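Putative oxidoreductase (Bacteroides fragilis NCTC 9343, PDB 3FHL) is probably an NAD(P)-dependent oxidoreductase of the Gfo/Idh/MocA family, joining a nucleotide-binding Rossmann domain to a C-terminal alpha/beta domain. Local coordinates at residues R125-D130 with G257-E262; S151-R155 with A240-F244; Y156-I160 with R205-K209; G173-Y177 with V210-I216; V197-L201 with A340-H345. One frame throughout, in Å; residues are numbered along the deposited sequence.

Contact 1. Residues R125-D130 with G257-E262; sequences RRWDAD and GVDKQE
Segment 125-130 leaves a 3-10 turn, passes through an extended residue at Asp-128 (phi/psi -65/145) and enters helix 129-139; 257-262 is extended to Asp-259 (-64/141), then turns into helix 261-266. The two aspartates are in register, CA to CA 5.7 Å. The extended Arg-125 (chi1 m, then t, t) carries its guanidinium toward 257-262: NH1 forms a salt bridge with Asp-128 OD2 at 2.8 Å, and NH2 a longer one with Glu-262 OE1 at 3.6 Å, making a three-residue charge network. Trp-127 O receives a weak hydrogen bond of 3.5 Å from NE2 of Gln-261, whose OE1 accepts from Tyr-307 N. Asp-128 is the N-cap residue but makes no capping bond; its OD1 bonds Tyr-307. The main link across the segments is Asp-259 (chi1 t): OD2 accepts from Ala-129 N at 2.8 Å, nearly linearly, while OD1 caps its own helix by accepting Gln-261 N at 2.9 Å. One carboxylate thus serves the first turns of two helices. From Asp-130 (chi1 p), OD2 reaches one water bound to Asp-259 N and another to Gly-257 O. The joint ties helix 129-139 to helix 261-266, with Phe-153 of strand 146-154 and His-182 of helix 180-191 against Arg-125.

Contact 2. Residues S151-R155 with A240-F244; sequences STFAR and AEPRF
Two hydrogen bonds of 2.9 Å hold strand 151-154 to the antiparallel segment 240-244 (165° between directions): Thr-152 N to Arg-243 O, and Arg-243 NH2 to Ser-151 OG. Ser-151 and Phe-244 form a non-hydrogen-bonded pair, CA to CA 4.7 Å, with Ser-151 OG 3.5 Å from Phe-244 CE2. Arg-243, with helical backbone angles (-64/-45), and Phe-244 together face one residue of strand 252-255, a classic beta bulge. Arg-243 CB points away from strand 151-154, yet chi1 t and chi2 p bring the guanidinium over the face of Phe-153 (chi1 m), a cation-pi contact with CZ 4.2 Å from the ring centroid. Thr-152 OG1 shares one water with Glu-241 OE1 and another with Pro-242 O. Glu-241 also reaches Lys-232 and, through OE2, His-247 of the second subunit. Farther out, Ala-154 CB meets Ala-240 CB at 3.7 Å. Here a hydroxyl, an aromatic face and a weak NH1 hydrogen bond to Gln-186 meet the arginine's charge, and Asp-130 adds a long, weak ion pair.

Contact 3. Residues Y156-I160 with R205-K209; sequences YRNFI and REGGK
This is a solvent-facing contact between two loops at one edge of the C-terminal domain: 156-160 follows strand 146-154, while the loop 205-209 joins strands 194-202 and 213-221. Neither segment is regular, and Asn-158 and Arg-205 (CA to CA 6.6 Å) and Ile-160 and Gly-208 (also 6.6 Å) lie nearest. Arg-205 to Gly-208 is a type II beta turn, closed by Gly-208 N to Arg-205 O at 3.2 Å, with Gly-207 at the left-handed third position (90/2). Across from it, Asn-158 (-94/58) centres an inverse gamma turn, its Phe-159 N to Arg-157 O bond weak at 3.1 Å. Arg-205 (chi1 m, chi2 t, chi3 m) is the link: NH1 donates to Arg-157 O at 3.0 Å, and NE makes a salt bridge with Asp-212. Ile-160 (m, m) lays CD1 over the guanidinium face, 4.0 Å from Arg-205 CZ, and 4.0 Å from Gly-208 CA. One water connects Arg-205 NH2 to Arg-157 NH2, weakly on the latter side; another joins Asn-158 OD1 to Glu-206 N. The loop 156-160 runs beside Tyr-235 and Leu-236, beyond strand 228-234, while Tyr-156 OH bonds to Thr-249 O of the second subunit, beyond that subunit's strand 244-248.

Contact 4. Residues G173-Y177 with V210-I216; sequences GGLTY and VDDYFII
Asp-211, with chi1 p, swings its carboxylate onto the start of helix 175-178. OD2 accepts Thr-176 N at 3.0 Å and Thr-176 OG1 at 2.7 Å, the hydroxyl being placed by chi1 m, while Asp-211 O accepts Leu-175 N at 3.0 Å; OD1 bonds Tyr-342. Gly-174 is the N-cap (-75/175), its CA 3.4 Å from Asp-211 OD1, where a CB would clash. The segments run nearly parallel, directions 17° apart, with CA pairs Gly-174 to Val-210 at 4.9 Å and Leu-175 to Asp-212 at 5.3 Å. An aspartate distant in sequence thus accepts from first-turn N-H groups of the helix, just ahead of the classic bulge of Asp-212 and Tyr-213 that opens strand 213-221 of the mixed sheet. Leu-175 (t, p) extends CD2 to within 3.4 Å of Asp-212 O. Phe-214 (chi1 p, chi2 77°) points toward the helix start, with CE2 3.5 Å from Leu-175 O. Two residues on, Ile-216 (m, t) brings CD1 within 4.1 Å of Thr-176 CG2.

Contact 5. Residues V197-L201 with A340-H345; sequences VFADL and AAYQSH
Ala-199 CB sits at the apolar centre, 3.6 Å from Ala-341 CB and 3.4 Å from Ala-341 O, where small side chains let helix 340-345 come close to strand 197-201. Their axes approach to 6.4 Å at a signed crossing angle of -68°, and Ala-199 and Ala-341 CA atoms are 5.0 Å apart. On one side Val-197 (chi1 t) packs CB against Ala-340 CB at 4.1 Å. Toward the other end Leu-201 (m, t) puts CD1 3.4 Å from Tyr-342 CE1 and CB over the His-345 ring (chi1 t), 3.9 Å from its centroid, a CH-pi contact. Helix-on-sheet packing is the result: Val-197, Ala-199 and Leu-201 point to helix 328-347, Phe-198 and Asp-200 away from it, Phe-198 stacking on Phe-198 of the second subunit. At the polar edge Ala-199 N donates to Ser-344 OG at 3.1 Å, and that hydroxyl also bonds Lys-349. One water spans Ala-199 O and Ser-344 O (2.8 Å each); another spans Asp-200 OD1, salt-bridged to Lys-228 of the second subunit, and His-345 ND1. Small residues flanked by Val-197 and Leu-201 thus form an apolar centre, its polar edge met by Ser-344, water and the second subunit.

How the contacts relate
Contacts 2, 4 and 5 all reach the large mixed sheet of the C-terminal domain. Contacts 4 and 5 lie closest, centres about 10 Å apart, on neighbouring strands: Asp-211 OD1 meets Tyr-342 OH at 2.6 Å, and Ile-215 N meets Asp-200 O at 2.9 Å. Contact 3 joins contact 4 by the salt bridge Arg-205 NE to Asp-212 OD2, 2.9 Å, and continues the chain directly from contact 2. Contacts 1 and 2, centres about 13 Å apart, touch where Arg-125 CD lies 3.9 Å from Phe-153 CZ and Asp-130 OD2 3.5 Å from Arg-243 CG. Contacts 2 to 5 reach the second subunit, contact 1 does not.

Contact 1. Residues R125-D130 with G257-E262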
# COMPACT_ATOMS: atom_id res chain seq x y z
N ARG C 125 3.16 -9.40 19.76
CA ARG C 125 2.30 -8.46 19.04
C ARG C 125 0.95 -9.04 18.67
O ARG C 125 0.07 -8.34 18.16
CB ARG C 125 3.03 -7.81 17.86
CG ARG C 125 4.12 -6.82 18.33
CD ARG C 125 4.54 -5.88 17.22
NE ARG C 125 5.62 -4.98 17.63
CZ ARG C 125 5.44 -3.81 18.25
NH1 ARG C 125 4.22 -3.38 18.56
NH2 ARG C 125 6.50 -3.08 18.56
N ARG C 126 0.76 -10.32 18.99
CA ARG C 126 -0.57 -10.91 18.99
C ARG C 126 -1.45 -10.30 20.08
O ARG C 126 -2.67 -10.39 20.03
CB ARG C 126 -0.47 -12.42 19.20
CG ARG C 126 0.30 -13.13 18.12
CD ARG C 126 0.03 -14.60 18.18
NE ARG C 126 0.96 -15.39 17.38
CZ ARG C 126 0.95 -16.72 17.36
NH1 ARG C 126 1.80 -17.40 16.61
NH2 ARG C 126 0.06 -17.38 18.10
N TRP C 127 -0.82 -9.64 21.05
CA TRP C 127 -1.56 -8.97 22.13
C TRP C 127 -1.41 -7.45 22.10
O TRP C 127 -1.63 -6.78 23.10
CB TRP C 127 -1.16 -9.54 23.50
CG TRP C 127 -1.59 -10.98 23.70
CD1 TRP C 127 -2.80 -11.42 24.16
CD2 TRP C 127 -0.81 -12.14 23.43
NE1 TRP C 127 -2.83 -12.80 24.18
CE2 TRP C 127 -1.61 -13.27 23.75
CE3 TRP C 127 0.49 -12.35 22.95
CZ2 TRP C 127 -1.16 -14.58 23.60
CZ3 TRP C 127 0.94 -13.66 22.81
CH2 TRP C 127 0.12 -14.75 23.13
N ASP C 128 -1.02 -6.90 20.94
CA ASP C 128 -1.10 -5.44 20.74
C ASP C 128 -2.57 -5.06 20.77
O ASP C 128 -3.41 -5.83 20.31
CB ASP C 128 -0.48 -5.05 19.39
CG ASP C 128 1.02 -4.81 19.47
OD1 ASP C 128 1.62 -4.96 20.56
OD2 ASP C 128 1.62 -4.44 18.43
N ALA C 129 -2.88 -3.87 21.30
CA ALA C 129 -4.25 -3.34 21.32
C ALA C 129 -4.91 -3.34 19.95
O ALA C 129 -6.06 -3.75 19.81
CB ALA C 129 -4.28 -1.91 21.93
N ASP C 130 -4.18 -2.88 18.93
CA ASP C 130 -4.72 -2.78 17.58
C ASP C 130 -5.12 -4.12 16.99
O ASP C 130 -6.23 -4.25 16.50
CB ASP C 130 -3.78 -1.98 16.63
CG ASP C 130 -2.32 -2.42 16.71
OD1 ASP C 130 -2.02 -3.61 16.90
OD2 ASP C 130 -1.45 -1.53 16.57
N GLY C 257 -1.20 4.44 14.31
CA GLY C 257 -0.38 4.50 15.52
C GLY C 257 0.15 3.14 15.90
O GLY C 257 -0.09 2.15 15.19
N VAL C 258 0.85 3.07 17.03
CA VAL C 258 1.36 1.80 17.55
C VAL C 258 0.93 1.56 18.99
O VAL C 258 0.51 2.49 19.69
CB VAL C 258 2.90 1.68 17.45
CG1 VAL C 258 3.34 1.46 16.00
CG2 VAL C 258 3.59 2.89 18.08
N ASP C 259 1.04 0.32 19.43
CA ASP C 259 0.71 -0.06 20.79
C ASP C 259 1.66 0.64 21.77
O ASP C 259 2.85 0.82 21.50
CB ASP C 259 0.72 -1.59 20.92
CG ASP C 259 0.30 -2.05 22.30
OD1 ASP C 259 1.19 -2.04 23.16
OD2 ASP C 259 -0.87 -2.41 22.51
N LYS C 260 1.09 1.06 22.90
CA LYS C 260 1.79 1.92 23.85
C LYS C 260 2.45 1.15 25.00
O LYS C 260 3.13 1.75 25.84
CB LYS C 260 0.81 2.94 24.44
CG LYS C 260 -0.26 3.46 23.46
CD LYS C 260 -1.54 3.94 24.19
CE LYS C 260 -1.29 5.21 25.01
NZ LYS C 260 -0.47 6.23 24.28
N GLN C 261 2.25 -0.17 25.04
CA GLN C 261 2.76 -0.99 26.16
C GLN C 261 4.27 -0.98 26.30
O GLN C 261 4.78 -0.81 27.40
CB GLN C 261 2.28 -2.43 26.07
CG GLN C 261 0.83 -2.64 26.40
CD GLN C 261 0.42 -4.06 26.15
OE1 GLN C 261 0.42 -4.89 27.07
NE2 GLN C 261 0.11 -4.38 24.90
N GLU C 262 4.98 -1.13 25.18
CA GLU C 262 6.44 -1.25 25.22
C GLU C 262 7.10 0.02 25.77
O GLU C 262 8.05 -0.07 26.56
CB GLU C 262 7.01 -1.62 23.84
CG GLU C 262 8.52 -1.83 23.85
CD GLU C 262 9.10 -2.18 22.48
OE1 GLU C 262 8.34 -2.45 21.54
OE2 GLU C 262 10.35 -2.17 22.36
O HOH W 1 4.39 -0.93 19.96
O HOH W 2 1.06 -1.74 17.30
O HOH W 3 -2.25 0.97 16.58

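Contact 2. Residues S151-R155 with A240-F244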
# COMPACT_ATOMS: atom_id res chain seq x y z
N SER C 151 -1.88 -4.26 6.55
CA SER C 151 -1.22 -4.09 7.83
C SER C 151 0.16 -3.49 7.57
O SER C 151 0.95 -4.05 6.82
CB SER C 151 -1.15 -5.46 8.55
OG SER C 151 -0.27 -5.45 9.67
N THR C 152 0.44 -2.35 8.18
CA THR C 152 1.64 -1.59 7.88
C THR C 152 2.30 -1.02 9.13
O THR C 152 1.61 -0.47 9.98
CB THR C 152 1.30 -0.36 6.97
OG1 THR C 152 0.65 -0.80 5.79
CG2 THR C 152 2.56 0.49 6.61
N PHE C 153 3.63 -1.15 9.23
CA PHE C 153 4.40 -0.35 10.19
C PHE C 153 5.09 0.84 9.52
O PHE C 153 6.14 0.70 8.88
CB PHE C 153 5.45 -1.20 10.92
CG PHE C 153 4.93 -1.94 12.12
CD1 PHE C 153 4.17 -1.30 13.10
CD2 PHE C 153 5.24 -3.29 12.30
CE1 PHE C 153 3.70 -1.99 14.21
CE2 PHE C 153 4.77 -3.99 13.41
CZ PHE C 153 4.01 -3.34 14.37
N ALA C 154 4.51 2.01 9.72
CA ALA C 154 5.02 3.24 9.15
C ALA C 154 6.00 3.89 10.12
O ALA C 154 5.68 4.14 11.28
CB ALA C 154 3.87 4.17 8.87
N ARG C 155 7.21 4.15 9.64
CA ARG C 155 8.20 4.83 10.46
C ARG C 155 8.87 5.93 9.64
O ARG C 155 8.75 5.96 8.43
CB ARG C 155 9.26 3.83 10.95
CG ARG C 155 8.71 2.75 11.90
CD ARG C 155 9.82 2.08 12.70
NE ARG C 155 9.28 1.25 13.78
CZ ARG C 155 9.99 0.38 14.49
NH1 ARG C 155 11.29 0.20 14.25
NH2 ARG C 155 9.40 -0.33 15.44
N ALA C 240 2.32 8.90 8.27
CA ALA C 240 2.15 7.49 8.43
C ALA C 240 0.94 6.98 7.66
O ALA C 240 -0.12 7.60 7.68
CB ALA C 240 2.01 7.14 9.91
N GLU C 241 1.12 5.86 6.98
CA GLU C 241 -0.01 5.10 6.46
C GLU C 241 -0.70 4.38 7.64
O GLU C 241 -0.10 4.25 8.70
CB GLU C 241 0.48 4.11 5.39
CG GLU C 241 0.71 4.82 4.08
CD GLU C 241 1.52 4.03 3.06
OE1 GLU C 241 1.43 2.78 3.01
OE2 GLU C 241 2.25 4.69 2.29
N PRO C 242 -1.97 3.94 7.47
CA PRO C 242 -2.64 3.28 8.59
C PRO C 242 -1.89 2.04 9.07
O PRO C 242 -1.26 1.35 8.26
CB PRO C 242 -3.98 2.85 8.00
CG PRO C 242 -4.21 3.81 6.86
CD PRO C 242 -2.86 4.06 6.30
N ARG C 243 -1.94 1.78 10.37
CA ARG C 243 -1.46 0.54 10.95
C ARG C 243 -2.29 -0.62 10.41
O ARG C 243 -1.75 -1.64 10.01
CB ARG C 243 -1.53 0.61 12.49
CG ARG C 243 -1.21 -0.71 13.21
CD ARG C 243 0.28 -1.06 13.23
NE ARG C 243 0.49 -2.45 13.65
CZ ARG C 243 0.41 -3.50 12.84
NH1 ARG C 243 0.61 -4.73 13.31
NH2 ARG C 243 0.11 -3.34 11.55
N PHE C 244 -3.61 -0.43 10.39
CA PHE C 244 -4.51 -1.39 9.77
C PHE C 244 -5.52 -0.68 8.90
O PHE C 244 -6.03 0.39 9.26
CB PHE C 244 -5.28 -2.21 10.82
CG PHE C 244 -4.46 -3.27 11.50
CD1 PHE C 244 -4.05 -3.11 12.83
CD2 PHE C 244 -4.09 -4.44 10.83
CE1 PHE C 244 -3.27 -4.11 13.47
CE2 PHE C 244 -3.33 -5.43 11.46
CZ PHE C 244 -2.92 -5.26 12.78
O HOH W 4 -0.42 0.93 3.65
O HOH W 5 -2.14 -0.43 6.30

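Contact 3. Residues Y156-I160 with R205-K209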
# COMPACT_ATOMS: atom_id res chain seq x y z
N TYR C 156 9.55 6.85 10.32
CA TYR C 156 10.30 7.87 9.63
C TYR C 156 11.62 8.12 10.35
O TYR C 156 11.65 8.78 11.38
CB TYR C 156 9.49 9.18 9.47
CG TYR C 156 10.28 10.24 8.72
CD1 TYR C 156 10.50 10.12 7.34
CD2 TYR C 156 10.84 11.33 9.38
CE1 TYR C 156 11.25 11.07 6.66
CE2 TYR C 156 11.60 12.27 8.71
CZ TYR C 156 11.80 12.14 7.35
OH TYR C 156 12.55 13.06 6.66
N ARG C 157 12.67 7.64 9.74
CA ARG C 157 14.01 7.84 10.20
C ARG C 157 14.95 7.97 9.01
O ARG C 157 15.38 6.99 8.46
CB ARG C 157 14.41 6.68 11.09
CG ARG C 157 15.80 6.76 11.64
CD ARG C 157 15.91 6.09 12.98
NE ARG C 157 16.31 4.70 12.87
CZ ARG C 157 15.82 3.71 13.58
NH1 ARG C 157 14.88 3.94 14.48
NH2 ARG C 157 16.25 2.48 13.39
N ASN C 158 15.24 9.20 8.62
CA ASN C 158 16.04 9.45 7.44
C ASN C 158 17.48 9.60 7.81
O ASN C 158 18.07 10.61 7.59
CB ASN C 158 15.57 10.72 6.75
CG ASN C 158 16.31 10.99 5.47
OD1 ASN C 158 16.72 10.09 4.77
ND2 ASN C 158 16.47 12.24 5.15
N PHE C 159 18.01 8.58 8.44
CA PHE C 159 19.43 8.42 8.63
C PHE C 159 19.62 7.02 9.14
O PHE C 159 18.67 6.37 9.47
CB PHE C 159 19.92 9.39 9.69
CG PHE C 159 19.12 9.36 10.92
CD1 PHE C 159 17.99 10.11 11.03
CD2 PHE C 159 19.50 8.58 11.98
CE1 PHE C 159 17.24 10.09 12.16
CE2 PHE C 159 18.76 8.56 13.13
CZ PHE C 159 17.62 9.31 13.22
N ILE C 160 20.85 6.57 9.21
CA ILE C 160 21.13 5.20 9.58
C ILE C 160 21.51 5.18 11.03
O ILE C 160 22.63 5.55 11.36
CB ILE C 160 22.29 4.64 8.76
CG1 ILE C 160 22.04 4.77 7.27
CG2 ILE C 160 22.55 3.21 9.12
CD1 ILE C 160 20.71 4.38 6.85
N ARG C 205 17.02 4.49 1.77
CA ARG C 205 17.79 5.53 2.45
C ARG C 205 19.24 5.50 1.99
O ARG C 205 19.82 4.43 1.78
CB ARG C 205 17.70 5.40 3.97
CG ARG C 205 16.28 5.58 4.51
CD ARG C 205 16.14 5.24 5.98
NE ARG C 205 16.67 3.92 6.32
CZ ARG C 205 16.90 3.51 7.57
NH1 ARG C 205 16.64 4.31 8.60
NH2 ARG C 205 17.39 2.30 7.78
N GLU C 206 19.79 6.70 1.82
CA GLU C 206 21.18 6.89 1.44
C GLU C 206 22.08 6.27 2.51
O GLU C 206 21.96 6.59 3.69
CB GLU C 206 21.49 8.38 1.26
CG GLU C 206 22.95 8.68 0.91
CD GLU C 206 23.32 10.15 1.13
OE1 GLU C 206 24.07 10.44 2.09
OE2 GLU C 206 22.86 11.00 0.35
N GLY C 207 22.96 5.36 2.08
CA GLY C 207 23.92 4.71 2.96
C GLY C 207 23.43 3.42 3.62
O GLY C 207 24.16 2.82 4.41
N GLY C 208 22.21 3.00 3.29
CA GLY C 208 21.60 1.82 3.91
C GLY C 208 22.21 0.52 3.42
O GLY C 208 22.53 0.38 2.24
N LYS C 209 22.34 -0.44 4.34
CA LYS C 209 23.01 -1.71 4.08
C LYS C 209 22.03 -2.89 4.01
O LYS C 209 22.33 -3.91 3.37
CB LYS C 209 24.07 -1.98 5.16
CG LYS C 209 25.09 -0.87 5.35
CD LYS C 209 26.01 -1.16 6.54
CE LYS C 209 26.89 0.04 6.89
NZ LYS C 209 27.76 -0.23 8.07
O HOH W 6 18.35 2.30 10.81
O HOH W 7 18.30 9.10 2.71

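Contact 4. Residues G173-Y177 with V210-I216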
# COMPACT_ATOMS: atom_id res chain seq x y z
N GLY C 173 18.86 -8.88 9.75
CA GLY C 173 19.16 -7.47 10.01
C GLY C 173 18.13 -6.52 9.42
O GLY C 173 17.91 -5.42 9.95
N GLY C 174 17.48 -6.93 8.33
CA GLY C 174 16.57 -6.05 7.61
C GLY C 174 15.22 -5.80 8.26
O GLY C 174 14.90 -6.40 9.30
N LEU C 175 14.43 -4.92 7.65
CA LEU C 175 13.08 -4.60 8.12
C LEU C 175 12.12 -5.78 7.95
O LEU C 175 11.23 -5.96 8.76
CB LEU C 175 12.53 -3.39 7.37
CG LEU C 175 11.47 -2.55 8.08
CD1 LEU C 175 11.98 -2.10 9.43
CD2 LEU C 175 11.09 -1.35 7.25
N THR C 176 12.30 -6.53 6.87
CA THR C 176 11.46 -7.71 6.56
C THR C 176 11.57 -8.79 7.64
O THR C 176 10.58 -9.47 7.95
CB THR C 176 11.82 -8.29 5.18
OG1 THR C 176 11.74 -7.24 4.20
CG2 THR C 176 10.84 -9.42 4.77
N TYR C 177 12.76 -8.94 8.21
CA TYR C 177 12.94 -9.80 9.38
C TYR C 177 12.42 -9.14 10.65
O TYR C 177 11.57 -9.70 11.32
CB TYR C 177 14.41 -10.20 9.58
CG TYR C 177 14.81 -11.49 8.89
CD1 TYR C 177 15.59 -11.46 7.73
CD2 TYR C 177 14.42 -12.73 9.39
CE1 TYR C 177 15.97 -12.63 7.08
CE2 TYR C 177 14.80 -13.92 8.75
CZ TYR C 177 15.57 -13.86 7.59
OH TYR C 177 15.96 -15.01 6.94
N VAL C 210 20.89 -2.76 4.68
CA VAL C 210 19.82 -3.77 4.68
C VAL C 210 18.49 -3.12 4.29
O VAL C 210 18.36 -1.90 4.37
CB VAL C 210 19.66 -4.47 6.07
CG1 VAL C 210 20.86 -5.38 6.36
CG2 VAL C 210 19.47 -3.45 7.20
N ASP C 211 17.52 -3.94 3.86
CA ASP C 211 16.22 -3.42 3.44
C ASP C 211 15.55 -2.57 4.53
O ASP C 211 15.60 -2.90 5.73
CB ASP C 211 15.29 -4.54 2.93
CG ASP C 211 14.93 -5.56 4.01
OD1 ASP C 211 15.79 -6.38 4.36
OD2 ASP C 211 13.77 -5.54 4.50
N ASP C 212 14.99 -1.45 4.10
CA ASP C 212 14.30 -0.53 4.99
C ASP C 212 12.91 -0.23 4.43
O ASP C 212 12.28 0.75 4.80
CB ASP C 212 15.12 0.75 5.23
CG ASP C 212 15.53 1.46 3.93
OD1 ASP C 212 14.89 1.27 2.88
OD2 ASP C 212 16.51 2.25 3.96
N TYR C 213 12.46 -1.11 3.54
CA TYR C 213 11.13 -1.01 2.95
C TYR C 213 10.76 -2.41 2.50
O TYR C 213 11.56 -3.09 1.86
CB TYR C 213 11.15 -0.11 1.71
CG TYR C 213 9.86 -0.12 0.93
CD1 TYR C 213 8.88 0.83 1.19
CD2 TYR C 213 9.60 -1.10 -0.05
CE1 TYR C 213 7.68 0.82 0.51
CE2 TYR C 213 8.39 -1.12 -0.73
CZ TYR C 213 7.44 -0.14 -0.44
OH TYR C 213 6.24 -0.12 -1.09
N PHE C 214 9.52 -2.82 2.77
CA PHE C 214 8.99 -4.02 2.11
C PHE C 214 7.52 -3.85 1.83
O PHE C 214 6.82 -3.14 2.55
CB PHE C 214 9.30 -5.31 2.92
CG PHE C 214 8.55 -5.43 4.23
CD1 PHE C 214 7.20 -5.79 4.27
CD2 PHE C 214 9.20 -5.20 5.43
CE1 PHE C 214 6.52 -5.89 5.47
CE2 PHE C 214 8.53 -5.32 6.64
CZ PHE C 214 7.18 -5.66 6.65
N ILE C 215 7.07 -4.47 0.75
CA ILE C 215 5.65 -4.70 0.55
C ILE C 215 5.51 -6.19 0.21
O ILE C 215 6.25 -6.71 -0.61
CB ILE C 215 5.01 -3.78 -0.53
CG1 ILE C 215 3.50 -4.03 -0.61
CG2 ILE C 215 5.70 -3.91 -1.91
CD1 ILE C 215 2.72 -2.90 -1.21
N ILE C 216 4.56 -6.86 0.87
CA ILE C 216 4.35 -8.29 0.71
C ILE C 216 2.88 -8.57 0.46
O ILE C 216 2.01 -8.07 1.17
CB ILE C 216 4.84 -9.08 1.95
CG1 ILE C 216 6.35 -8.88 2.14
CG2 ILE C 216 4.47 -10.57 1.84
CD1 ILE C 216 6.90 -9.30 3.50

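Contact 5. Residues V197-L201 with A340-H345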
# COMPACT_ATOMS: atom_id res chain seq x y z
N VAL C 197 3.62 -16.10 -2.64
CA VAL C 197 4.11 -14.84 -2.06
C VAL C 197 4.69 -13.92 -3.14
O VAL C 197 5.50 -14.35 -3.96
CB VAL C 197 5.18 -15.08 -0.96
CG1 VAL C 197 5.86 -13.76 -0.51
CG2 VAL C 197 4.56 -15.80 0.27
N PHE C 198 4.25 -12.66 -3.16
CA PHE C 198 4.97 -11.64 -3.89
C PHE C 198 5.57 -10.68 -2.87
O PHE C 198 4.92 -10.33 -1.88
CB PHE C 198 4.06 -10.89 -4.87
CG PHE C 198 4.64 -9.56 -5.34
CD1 PHE C 198 5.46 -9.51 -6.47
CD2 PHE C 198 4.41 -8.38 -4.64
CE1 PHE C 198 6.01 -8.30 -6.89
CE2 PHE C 198 4.96 -7.18 -5.05
CZ PHE C 198 5.76 -7.14 -6.19
N ALA C 199 6.82 -10.27 -3.09
CA ALA C 199 7.41 -9.21 -2.28
C ALA C 199 8.29 -8.28 -3.11
O ALA C 199 8.94 -8.70 -4.05
CB ALA C 199 8.23 -9.79 -1.14
N ASP C 200 8.32 -7.02 -2.71
CA ASP C 200 9.27 -6.07 -3.26
C ASP C 200 9.89 -5.36 -2.09
O ASP C 200 9.20 -4.78 -1.24
CB ASP C 200 8.55 -5.09 -4.20
CG ASP C 200 9.53 -4.17 -4.96
OD1 ASP C 200 10.75 -4.41 -4.94
OD2 ASP C 200 9.05 -3.21 -5.60
N LEU C 201 11.22 -5.43 -2.02
CA LEU C 201 11.96 -4.81 -0.93
C LEU C 201 12.78 -3.67 -1.49
O LEU C 201 13.05 -3.60 -2.69
CB LEU C 201 12.91 -5.80 -0.24
CG LEU C 201 12.55 -7.23 0.20
CD1 LEU C 201 13.46 -7.59 1.35
CD2 LEU C 201 11.10 -7.49 0.59
N ALA C 340 10.52 -16.75 1.53
CA ALA C 340 9.81 -16.63 0.25
C ALA C 340 9.74 -15.19 -0.25
O ALA C 340 9.84 -14.95 -1.45
CB ALA C 340 8.44 -17.22 0.34
N ALA C 341 9.59 -14.25 0.68
CA ALA C 341 9.59 -12.82 0.37
C ALA C 341 10.96 -12.36 -0.16
O ALA C 341 11.04 -11.65 -1.17
CB ALA C 341 9.17 -12.00 1.60
N TYR C 342 12.03 -12.78 0.51
CA TYR C 342 13.39 -12.51 0.04
C TYR C 342 13.66 -13.14 -1.34
O TYR C 342 14.25 -12.51 -2.20
CB TYR C 342 14.44 -12.91 1.09
CG TYR C 342 14.68 -11.83 2.14
CD1 TYR C 342 15.46 -10.72 1.86
CD2 TYR C 342 14.13 -11.94 3.42
CE1 TYR C 342 15.69 -9.73 2.83
CE2 TYR C 342 14.35 -10.95 4.38
CZ TYR C 342 15.12 -9.85 4.08
OH TYR C 342 15.34 -8.86 5.04
N GLN C 343 13.16 -14.36 -1.55
CA GLN C 343 13.37 -15.06 -2.82
C GLN C 343 12.60 -14.38 -3.97
O GLN C 343 13.12 -14.26 -5.07
CB GLN C 343 12.97 -16.53 -2.67
CG GLN C 343 13.26 -17.40 -3.90
CD GLN C 343 12.55 -18.74 -3.86
OE1 GLN C 343 12.08 -19.18 -2.81
NE2 GLN C 343 12.47 -19.39 -5.01
N SER C 344 11.37 -13.95 -3.69
CA SER C 344 10.54 -13.24 -4.66
C SER C 344 11.17 -11.94 -5.13
O SER C 344 11.12 -11.62 -6.33
CB SER C 344 9.17 -12.94 -4.07
OG SER C 344 8.39 -12.15 -4.95
N HIS C 345 11.76 -11.21 -4.20
CA HIS C 345 12.45 -9.96 -4.50
C HIS C 345 13.74 -10.22 -5.29
O HIS C 345 13.95 -9.60 -6.32
CB HIS C 345 12.74 -9.18 -3.21
CG HIS C 345 13.75 -8.09 -3.37
ND1 HIS C 345 13.52 -6.95 -4.11
CD2 HIS C 345 15.00 -7.96 -2.87
CE1 HIS C 345 14.58 -6.17 -4.06
NE2 HIS C 345 15.50 -6.76 -3.31
O HOH W 8 9.38 -9.50 -6.74
O HOH W 9 12.06 -6.47 -5.97